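Precorrin-6Y C5,15-methyltransferase (Corynebacterium diphtheriae, PDB 3HM2) probably transfers methyl groups from S-adenosyl-L-methionine to precorrin-6Y in adenosylcobalamin biosynthesis, this chain being its class I methyltransferase-like C-terminal domain. Local coordinates at residues A[50-56]-A[77-83]; A[114-120]-A[173-177]. Where two conformers were deposited one is given. Residues are numbered along the deposited sequence.

Contact 1: residues A[50-56]-A[77-83]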
ATOM      1  N   THR A  50      28.499 -11.131  20.610  1.00 64.95           N
ATOM      2  CA  THR A  50      27.091 -11.383  20.890  1.00 60.34           C
ATOM      3  C   THR A  50      26.788 -12.877  20.891  1.00 54.29           C
ATOM      4  O   THR A  50      27.417 -13.649  20.166  1.00 59.89           O
ATOM      5  CB  THR A  50      26.178 -10.683  19.866  1.00 51.33           C
ATOM      6  OG1 THR A  50      26.480 -11.161  18.549  1.00 48.92           O
ATOM      7  CG2 THR A  50      26.380  -9.177  19.914  1.00 47.72           C
ATOM      8  N   THR A  51      25.820 -13.280  21.708  1.00 48.67           N
ATOM      9  CA  THR A  51      25.296 -14.639  21.665  1.00 51.42           C
ATOM     10  C   THR A  51      23.804 -14.645  21.350  1.00 47.74           C
ATOM     11  O   THR A  51      23.046 -13.826  21.869  1.00 41.82           O
ATOM     12  CB  THR A  51      25.533 -15.378  22.996  1.00 32.05           C
ATOM     13  OG1 THR A  51      24.581 -14.932  23.969  1.00 31.86           O
ATOM     14  CG2 THR A  51      26.940 -15.113  23.508  1.00 43.04           C
ATOM     15  N   ALA A  52      23.388 -15.574  20.495  1.00 29.62           N
ATOM     16  CA  ALA A  52      21.980 -15.720  20.147  1.00 25.38           C
ATOM     17  C   ALA A  52      21.446 -17.083  20.576  1.00 39.41           C
ATOM     18  O   ALA A  52      22.187 -18.064  20.626  1.00 42.48           O
ATOM     19  CB  ALA A  52      21.778 -15.515  18.654  1.00 26.69           C
ATOM     20  N   VAL A  53      20.154 -17.136  20.885  1.00 37.46           N
ATOM     21  CA  VAL A  53      19.503 -18.392  21.252  1.00 33.21           C
ATOM     22  C   VAL A  53      18.344 -18.725  20.292  1.00 37.23           C
ATOM     23  O   VAL A  53      17.486 -17.875  19.959  1.00 33.15           O
ATOM     24  CB  VAL A  53      19.066 -18.472  22.745  1.00 28.65           C
ATOM     25  CG1 VAL A  53      18.434 -19.829  23.031  1.00 32.83           C
ATOM     26  CG2 VAL A  53      20.245 -18.253  23.672  1.00 26.15           C
ATOM     27  N   CYS A  54      18.365 -19.985  19.851  1.00 38.82           N
ATOM     28  CA  CYS A  54      17.456 -20.526  18.860  1.00 30.64           C
ATOM     29  C   CYS A  54      16.551 -21.608  19.461  1.00 25.11           C
ATOM     30  O   CYS A  54      16.963 -22.361  20.341  1.00 27.92           O
ATOM     31  CB  CYS A  54      18.278 -21.083  17.697  1.00 31.27           C
ATOM     32  SG  CYS A  54      18.859 -19.810  16.520  1.00 35.30           S
ATOM     33  N   PHE A  55      15.321 -21.679  18.980  1.00 33.80           N
ATOM     34  CA  PHE A  55      14.320 -22.601  19.518  1.00 39.27           C
ATOM     35  C   PHE A  55      13.568 -23.282  18.364  1.00 49.45           C
ATOM     36  O   PHE A  55      12.564 -22.769  17.862  1.00 53.89           O
ATOM     37  CB  PHE A  55      13.331 -21.860  20.453  1.00 37.28           C
ATOM     38  CG  PHE A  55      13.916 -21.457  21.815  1.00 32.66           C
ATOM     39  CD1 PHE A  55      14.389 -20.169  22.041  1.00 38.88           C
ATOM     40  CD2 PHE A  55      13.956 -22.355  22.867  1.00 34.88           C
ATOM     41  CE1 PHE A  55      14.916 -19.795  23.291  1.00 31.15           C
ATOM     42  CE2 PHE A  55      14.457 -21.983  24.107  1.00 31.64           C
ATOM     43  CZ  PHE A  55      14.943 -20.703  24.313  1.00 31.32           C
ATOM     44  N   GLU A  56      14.066 -24.439  17.945  1.00 52.15           N
ATOM     45  CA  GLU A  56      13.485 -25.193  16.835  1.00 45.11           C
ATOM     46  C   GLU A  56      13.022 -26.585  17.301  1.00 46.90           C
ATOM     47  O   GLU A  56      13.728 -27.287  18.019  1.00 45.28           O
ATOM     48  CB  GLU A  56      14.506 -25.306  15.688  1.00 41.35           C
ATOM     49  CG  GLU A  56      14.176 -26.314  14.589  1.00 33.97           C
ATOM     50  CD  GLU A  56      12.943 -25.951  13.790  1.00 49.33           C
ATOM     51  OE1 GLU A  56      12.857 -24.788  13.338  1.00 66.65           O
ATOM     52  OE2 GLU A  56      12.054 -26.822  13.611  1.00 50.58           O
ATOM     53  N   ARG A  77      28.829 -18.802  19.172  1.00 43.52           N
ATOM     54  CA  ARG A  77      28.052 -17.790  19.877  1.00 37.87           C
ATOM     55  C   ARG A  77      26.568 -18.063  19.685  1.00 42.07           C
ATOM     56  O   ARG A  77      25.717 -17.233  19.995  1.00 46.14           O
ATOM     57  CB  ARG A  77      28.415 -16.388  19.377  1.00 43.38           C
ATOM     58  CG  ARG A  77      29.837 -16.287  18.830  1.00 50.23           C
ATOM     59  CD  ARG A  77      30.291 -14.859  18.729  1.00 49.24           C
ATOM     60  NE  ARG A  77      29.181 -13.927  18.510  1.00 45.49           N
ATOM     61  CZ  ARG A  77      28.957 -13.281  17.374  1.00 39.27           C
ATOM     62  NH1 ARG A  77      27.953 -12.454  17.295  1.00 26.61           N
ATOM     63  NH2 ARG A  77      29.749 -13.461  16.318  1.00 50.84           N
ATOM     64  N   ILE A  78      26.251 -19.237  19.163  1.00 46.52           N
ATOM     65  CA  ILE A  78      24.862 -19.617  19.005  1.00 38.03           C
ATOM     66  C   ILE A  78      24.633 -20.921  19.748  1.00 32.75           C
ATOM     67  O   ILE A  78      25.448 -21.832  19.665  1.00 32.27           O
ATOM     68  CB  ILE A  78      24.490 -19.789  17.514  1.00 35.87           C
ATOM     69  CG1 ILE A  78      22.979 -19.676  17.317  1.00 29.20           C
ATOM     70  CG2 ILE A  78      24.975 -21.111  17.013  1.00 40.88           C
ATOM     71  CD1 ILE A  78      22.555 -19.404  15.938  1.00 28.16           C
ATOM     72  N   ALA A  79      23.557 -20.979  20.524  1.00 23.95           N
ATOM     73  CA  ALA A  79      23.025 -22.266  20.962  1.00 33.38           C
ATOM     74  C   ALA A  79      21.745 -22.539  20.176  1.00 32.74           C
ATOM     75  O   ALA A  79      20.937 -21.636  19.987  1.00 32.43           O
ATOM     76  CB  ALA A  79      22.737 -22.255  22.430  1.00 18.40           C
ATOM     77  N   VAL A  80      21.574 -23.778  19.726  1.00 39.75           N
ATOM     78  CA  VAL A  80      20.335 -24.193  19.078  1.00 27.53           C
ATOM     79  C   VAL A  80      19.545 -25.152  19.961  1.00 35.57           C
ATOM     80  O   VAL A  80      19.855 -26.341  20.036  1.00 43.78           O
ATOM     81  CB  VAL A  80      20.608 -24.867  17.720  1.00 31.98           C
ATOM     82  CG1 VAL A  80      19.334 -24.921  16.890  1.00 32.41           C
ATOM     83  CG2 VAL A  80      21.707 -24.128  16.973  1.00 43.41           C
ATOM     84  N   GLN A  81      18.522 -24.627  20.629  1.00 33.07           N
ATOM     85  CA  GLN A  81      17.664 -25.442  21.479  1.00 25.44           C
ATOM     86  C   GLN A  81      16.445 -25.947  20.713  1.00 30.51           C
ATOM     87  O   GLN A  81      16.339 -25.753  19.502  1.00 39.28           O
ATOM     88  CB  GLN A  81      17.219 -24.648  22.709  1.00 23.92           C
ATOM     89  CG  GLN A  81      18.346 -23.907  23.410  1.00 36.85           C
ATOM     90  CD  GLN A  81      19.264 -24.837  24.181  1.00 33.20           C
ATOM     91  OE1 GLN A  81      18.905 -25.978  24.475  1.00 36.19           O
ATOM     92  NE2 GLN A  81      20.455 -24.352  24.511  1.00 42.21           N
ATOM     93  N   GLN A  82      15.530 -26.594  21.426  1.00 42.04           N
ATOM     94  CA  GLN A  82      14.270 -27.032  20.838  1.00 38.25           C
ATOM     95  C   GLN A  82      13.171 -25.997  21.053  1.00 34.90           C
ATOM     96  O   GLN A  82      13.448 -24.845  21.386  1.00 34.31           O
ATOM     97  CB  GLN A  82      13.846 -28.380  21.425  1.00 41.88           C
ATOM     98  CG  GLN A  82      14.819 -29.513  21.147  1.00 35.71           C
ATOM     99  CD  GLN A  82      14.583 -30.716  22.038  1.00 46.85           C
ATOM    100  OE1 GLN A  82      15.330 -30.956  22.987  1.00 48.18           O
ATOM    101  NE2 GLN A  82      13.540 -31.480  21.737  1.00 39.27           N
ATOM    102  N   GLY A  83      11.925 -26.416  20.862  1.00 48.69           N
ATOM    103  CA  GLY A  83      10.807 -25.491  20.823  1.00 48.33           C
ATOM    104  C   GLY A  83      10.485 -24.911  22.186  1.00 46.66           C
ATOM    105  O   GLY A  83      10.430 -25.635  23.181  1.00 58.14           O
TER

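Contact 2: residues A[114-120]-A[173-177]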
ATOM      1  N   TRP A 114       7.897 -14.237  27.651  1.00 36.44           N
ATOM      2  CA  TRP A 114       7.792 -12.916  28.256  1.00 35.18           C
ATOM      3  C   TRP A 114       8.253 -12.845  29.707  1.00 39.82           C
ATOM      4  O   TRP A 114       8.964 -11.914  30.107  1.00 36.16           O
ATOM      5  CB  TRP A 114       6.356 -12.445  28.153  1.00 36.27           C
ATOM      6  CG  TRP A 114       6.104 -11.078  28.678  1.00 42.12           C
ATOM      7  CD1 TRP A 114       5.346 -10.748  29.758  1.00 45.62           C
ATOM      8  CD2 TRP A 114       6.578  -9.849  28.127  1.00 42.25           C
ATOM      9  NE1 TRP A 114       5.321  -9.384  29.922  1.00 44.50           N
ATOM     10  CE2 TRP A 114       6.064  -8.807  28.931  1.00 42.08           C
ATOM     11  CE3 TRP A 114       7.377  -9.523  27.032  1.00 41.36           C
ATOM     12  CZ2 TRP A 114       6.325  -7.467  28.674  1.00 49.31           C
ATOM     13  CZ3 TRP A 114       7.629  -8.184  26.772  1.00 42.18           C
ATOM     14  CH2 TRP A 114       7.106  -7.175  27.590  1.00 52.80           C
ATOM     15  N   LYS A 115       7.836 -13.824  30.496  1.00 38.98           N
ATOM     16  CA  LYS A 115       8.203 -13.870  31.903  1.00 36.44           C
ATOM     17  C   LYS A 115       9.726 -13.728  32.020  1.00 42.09           C
ATOM     18  O   LYS A 115      10.260 -13.288  33.054  1.00 47.35           O
ATOM     19  CB  LYS A 115       7.735 -15.197  32.523  1.00 40.19           C
ATOM     20  CG  LYS A 115       8.789 -16.323  32.408  1.00 49.90           C
ATOM     21  CD  LYS A 115       8.222 -17.745  32.428  1.00 49.91           C
ATOM     22  CE  LYS A 115       8.449 -18.487  31.099  1.00 30.86           C
ATOM     23  NZ  LYS A 115       9.794 -19.095  30.954  1.00 38.21           N
ATOM     24  N   ARG A 116      10.428 -14.093  30.949  1.00 41.85           N
ATOM     25  CA  ARG A 116      11.873 -14.236  31.019  1.00 28.60           C
ATOM     26  C   ARG A 116      12.571 -12.903  30.744  1.00 32.96           C
ATOM     27  O   ARG A 116      13.759 -12.737  31.035  1.00 32.15           O
ATOM     28  CB  ARG A 116      12.365 -15.354  30.086  1.00 21.94           C
ATOM     29  CG  ARG A 116      11.849 -16.751  30.417  1.00 23.07           C
ATOM     30  CD  ARG A 116      12.462 -17.320  31.704  1.00 22.74           C
ATOM     31  NE  ARG A 116      13.919 -17.184  31.689  1.00 27.60           N
ATOM     32  CZ  ARG A 116      14.776 -18.180  31.491  1.00 31.18           C
ATOM     33  NH1 ARG A 116      14.345 -19.427  31.318  1.00 30.45           N
ATOM     34  NH2 ARG A 116      16.074 -17.923  31.474  1.00 23.88           N
ATOM     35  N   LEU A 117      11.833 -11.945  30.200  0.50 30.54           N
ATOM     36  CA  LEU A 117      12.450 -10.694  29.792  0.50 35.59           C
ATOM     37  C   LEU A 117      12.536  -9.660  30.932  0.50 35.88           C
ATOM     38  O   LEU A 117      11.510  -9.287  31.497  0.50 33.03           O
ATOM     39  CB  LEU A 117      11.709 -10.122  28.570  0.50 34.06           C
ATOM     40  CG  LEU A 117      12.361  -8.883  27.956  0.50 31.51           C
ATOM     41  CD1 LEU A 117      13.576  -9.287  27.140  0.50 28.68           C
ATOM     42  CD2 LEU A 117      11.367  -8.130  27.112  0.50 30.48           C
ATOM     43  N   PRO A 118      13.696  -9.032  31.072  1.00 39.07           N
ATOM     44  CA  PRO A 118      13.953  -8.047  32.127  1.00 32.36           C
ATOM     45  C   PRO A 118      13.246  -6.719  31.871  1.00 40.65           C
ATOM     46  O   PRO A 118      12.796  -6.462  30.755  1.00 52.35           O
ATOM     47  CB  PRO A 118      15.469  -7.857  32.056  1.00 31.39           C
ATOM     48  CG  PRO A 118      15.978  -9.170  31.574  1.00 30.94           C
ATOM     49  CD  PRO A 118      14.927  -9.718  30.642  1.00 36.64           C
ATOM     50  N   VAL A 119      13.153  -5.890  32.906  1.00 42.33           N
ATOM     51  CA  VAL A 119      12.804  -4.483  32.737  1.00 46.38           C
ATOM     52  C   VAL A 119      13.673  -3.819  31.676  1.00 43.50           C
ATOM     53  O   VAL A 119      14.864  -4.108  31.563  1.00 37.81           O
ATOM     54  CB  VAL A 119      12.947  -3.707  34.060  1.00 48.36           C
ATOM     55  CG1 VAL A 119      12.347  -2.315  33.925  1.00 41.69           C
ATOM     56  CG2 VAL A 119      12.287  -4.470  35.198  1.00 30.86           C
ATOM     57  N   GLY A 120      13.069  -2.925  30.898  1.00 36.93           N
ATOM     58  CA  GLY A 120      13.762  -2.278  29.800  1.00 46.65           C
ATOM     59  C   GLY A 120      14.544  -3.260  28.951  1.00 61.63           C
ATOM     60  O   GLY A 120      15.680  -2.991  28.561  1.00 54.92           O
ATOM     61  N   TRP A 173       5.852  -5.502  15.681  1.00 38.24           N
ATOM     62  CA  TRP A 173       5.807  -4.899  16.986  1.00 33.17           C
ATOM     63  C   TRP A 173       7.228  -4.860  17.548  1.00 27.35           C
ATOM     64  O   TRP A 173       7.885  -5.888  17.663  1.00 28.98           O
ATOM     65  CB  TRP A 173       4.832  -5.691  17.870  1.00 33.48           C
ATOM     66  CG  TRP A 173       4.497  -5.009  19.133  1.00 31.74           C
ATOM     67  CD1 TRP A 173       4.271  -3.673  19.312  1.00 34.89           C
ATOM     68  CD2 TRP A 173       4.368  -5.616  20.411  1.00 31.36           C
ATOM     69  NE1 TRP A 173       4.019  -3.410  20.635  1.00 30.54           N
ATOM     70  CE2 TRP A 173       4.067  -4.588  21.333  1.00 37.32           C
ATOM     71  CE3 TRP A 173       4.497  -6.922  20.877  1.00 30.11           C
ATOM     72  CZ2 TRP A 173       3.878  -4.832  22.694  1.00 39.81           C
ATOM     73  CZ3 TRP A 173       4.304  -7.166  22.228  1.00 41.59           C
ATOM     74  CH2 TRP A 173       3.999  -6.118  23.122  1.00 43.73           C
ATOM     75  N   THR A 174       7.720  -3.653  17.826  1.00 28.14           N
ATOM     76  CA  THR A 174       8.934  -3.484  18.601  1.00 26.94           C
ATOM     77  C   THR A 174       8.675  -2.719  19.897  1.00 32.71           C
ATOM     78  O   THR A 174       7.958  -1.718  19.928  1.00 34.19           O
ATOM     79  CB  THR A 174      10.020  -2.770  17.840  1.00 28.00           C
ATOM     80  OG1 THR A 174      11.208  -2.789  18.629  1.00 31.45           O
ATOM     81  CG2 THR A 174       9.643  -1.348  17.629  1.00 34.54           C
ATOM     82  N   VAL A 175       9.285  -3.187  20.979  1.00 31.48           N
ATOM     83  CA  VAL A 175       8.994  -2.629  22.292  1.00 26.81           C
ATOM     84  C   VAL A 175      10.227  -2.637  23.254  1.00 41.04           C
ATOM     85  O   VAL A 175      11.247  -3.309  22.998  1.00 36.16           O
ATOM     86  CB  VAL A 175       7.716  -3.334  22.873  1.00 34.41           C
ATOM     87  CG1 VAL A 175       7.938  -4.848  22.998  1.00 28.53           C
ATOM     88  CG2 VAL A 175       7.238  -2.691  24.188  1.00 30.63           C
ATOM     89  N   VAL A 176      10.150  -1.831  24.314  1.00 40.87           N
ATOM     90  CA  VAL A 176      11.082  -1.907  25.434  1.00 30.77           C
ATOM     91  C   VAL A 176      10.227  -2.181  26.691  1.00 44.83           C
ATOM     92  O   VAL A 176       9.237  -1.486  26.926  1.00 42.69           O
ATOM     93  CB  VAL A 176      11.899  -0.601  25.564  1.00 27.66           C
ATOM     94  CG1 VAL A 176      12.952  -0.722  26.643  1.00 24.43           C
ATOM     95  CG2 VAL A 176      12.565  -0.278  24.248  1.00 32.42           C
ATOM     96  N   LYS A 177      10.574  -3.199  27.481  1.00 41.21           N
ATOM     97  CA  LYS A 177       9.734  -3.595  28.630  1.00 50.51           C
ATOM     98  C   LYS A 177       9.620  -2.530  29.735  1.00 39.91           C
ATOM     99  O   LYS A 177      10.604  -2.195  30.396  1.00 45.50           O
ATOM    100  CB  LYS A 177      10.193  -4.948  29.217  1.00 41.13           C
ATOM    101  CG  LYS A 177       9.149  -5.658  30.108  1.00 40.09           C
ATOM    102  CD  LYS A 177       9.342  -7.199  30.109  1.00 33.73           C
ATOM    103  CE  LYS A 177       8.387  -7.880  31.073  1.00 25.78           C
ATOM    104  NZ  LYS A 177       8.829  -9.230  31.578  1.00 35.48           N
TER

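Contact 1: residues A[50-56]-A[77-83]
T50 opens the pairing through the side chain of R77. R77 NE donates a very short hydrogen bond to T50 O (2.4 Å), and R77 NH1 donates another to T50 OG1 (2.3 Å). NH1 also donates a hydrogen bond to L44 O, so R77 ties T50 to helix 38-44. From here the backbones run parallel, and the even residues of 50-56 carry the bonds. A52 N bonds R77 O (2.9 Å) and A52 O accepts from A79 N (3.2 Å). V53 turns its backbone the other way, to strand 27-32. C54 N bonds A79 O (3.1 Å) and C54 O accepts from Q81 N (2.8 Å). C54 SG packs on I78 CD1 (3.8 Å), on the face covered by helices 38-44 and 59-70. F55 lies on the other face, its CD2 4.0 Å from Q81 CB. E56 N closes the series on Q81 O (3.1 Å). Strand 50-55, helix 59-70 and strand 78-81 form a beta-alpha-beta crossover of the Rossmann-like methyltransferase fold.

Contact 2: residues A[114-120]-A[173-177]
K177, the last modelled residue, dominates this contact. It has 170 Å² covered, against 67 Å² for W114 and 50 Å² for G120. Its side chain is almost fully extended, with all four chi angles near t. It reaches from the C-terminal part of strand 162-176 to the carbonyls around W114 and L117. There K177 NZ donates to two backbone carbonyls, W114 O at 3.1 Å and L117 O at 2.7 Å. The chain turns after W114, where L117 N also bonds W114 O (2.9 Å). The lysine ammonium is thus held by two backbone carbonyl oxygens.

The indole of W114 covers the same lysine. K177 NZ lies 3.9 Å from the centroid of the five-membered ring of W114, over the face, which makes a cation-pi interaction. K177 CD lies 3.6 Å from the centroid of the six-membered ring, also over the face, in a CH-pi contact. L117 adds an apolar contact, its CD2 3.7 Å from K177 CD.

G120 holds the backbone end of the lysine. G120 N donates to K177 O at 2.6 Å, and G120 CA touches V176 CG1 at 3.6 Å. G120 has positive phi (46°), a conformation that glycine adopts easily.

The contact is at the surface, away from the Ca(2+)- and Mg(2+)-binding glutamates E59, E60 and E63. W114 also meets the rings of F110, in its own helix, and F143 of helix 130-143. K177 has a backbone hydrogen bond with G121, just ahead of strand 122-127, the antiparallel neighbour of strand 162-176 in the sheet.

The two contacts belong to one mixed sheet but to different parts of it. Their centres are 18 Å apart, and their nearest atoms are about 7 Å apart without touching. Along the chain, all of contact 1 precedes contact 2. Contact 1 pairs 78-81, an edge strand of the sheet within this chain, with strand 50-55. Strands 27-32, 97-100 and 122-127 follow, then strand 162-176, which carries contact 2. Contact 1 lies in the parallel Rossmann-like part. Contact 2 ties the C-terminal part of the antiparallel strand 162-176 to the link between helix 109-115 and strand 122-127. The strand order 3-2-1-4-5-7-6 is that of class I methyltransferases.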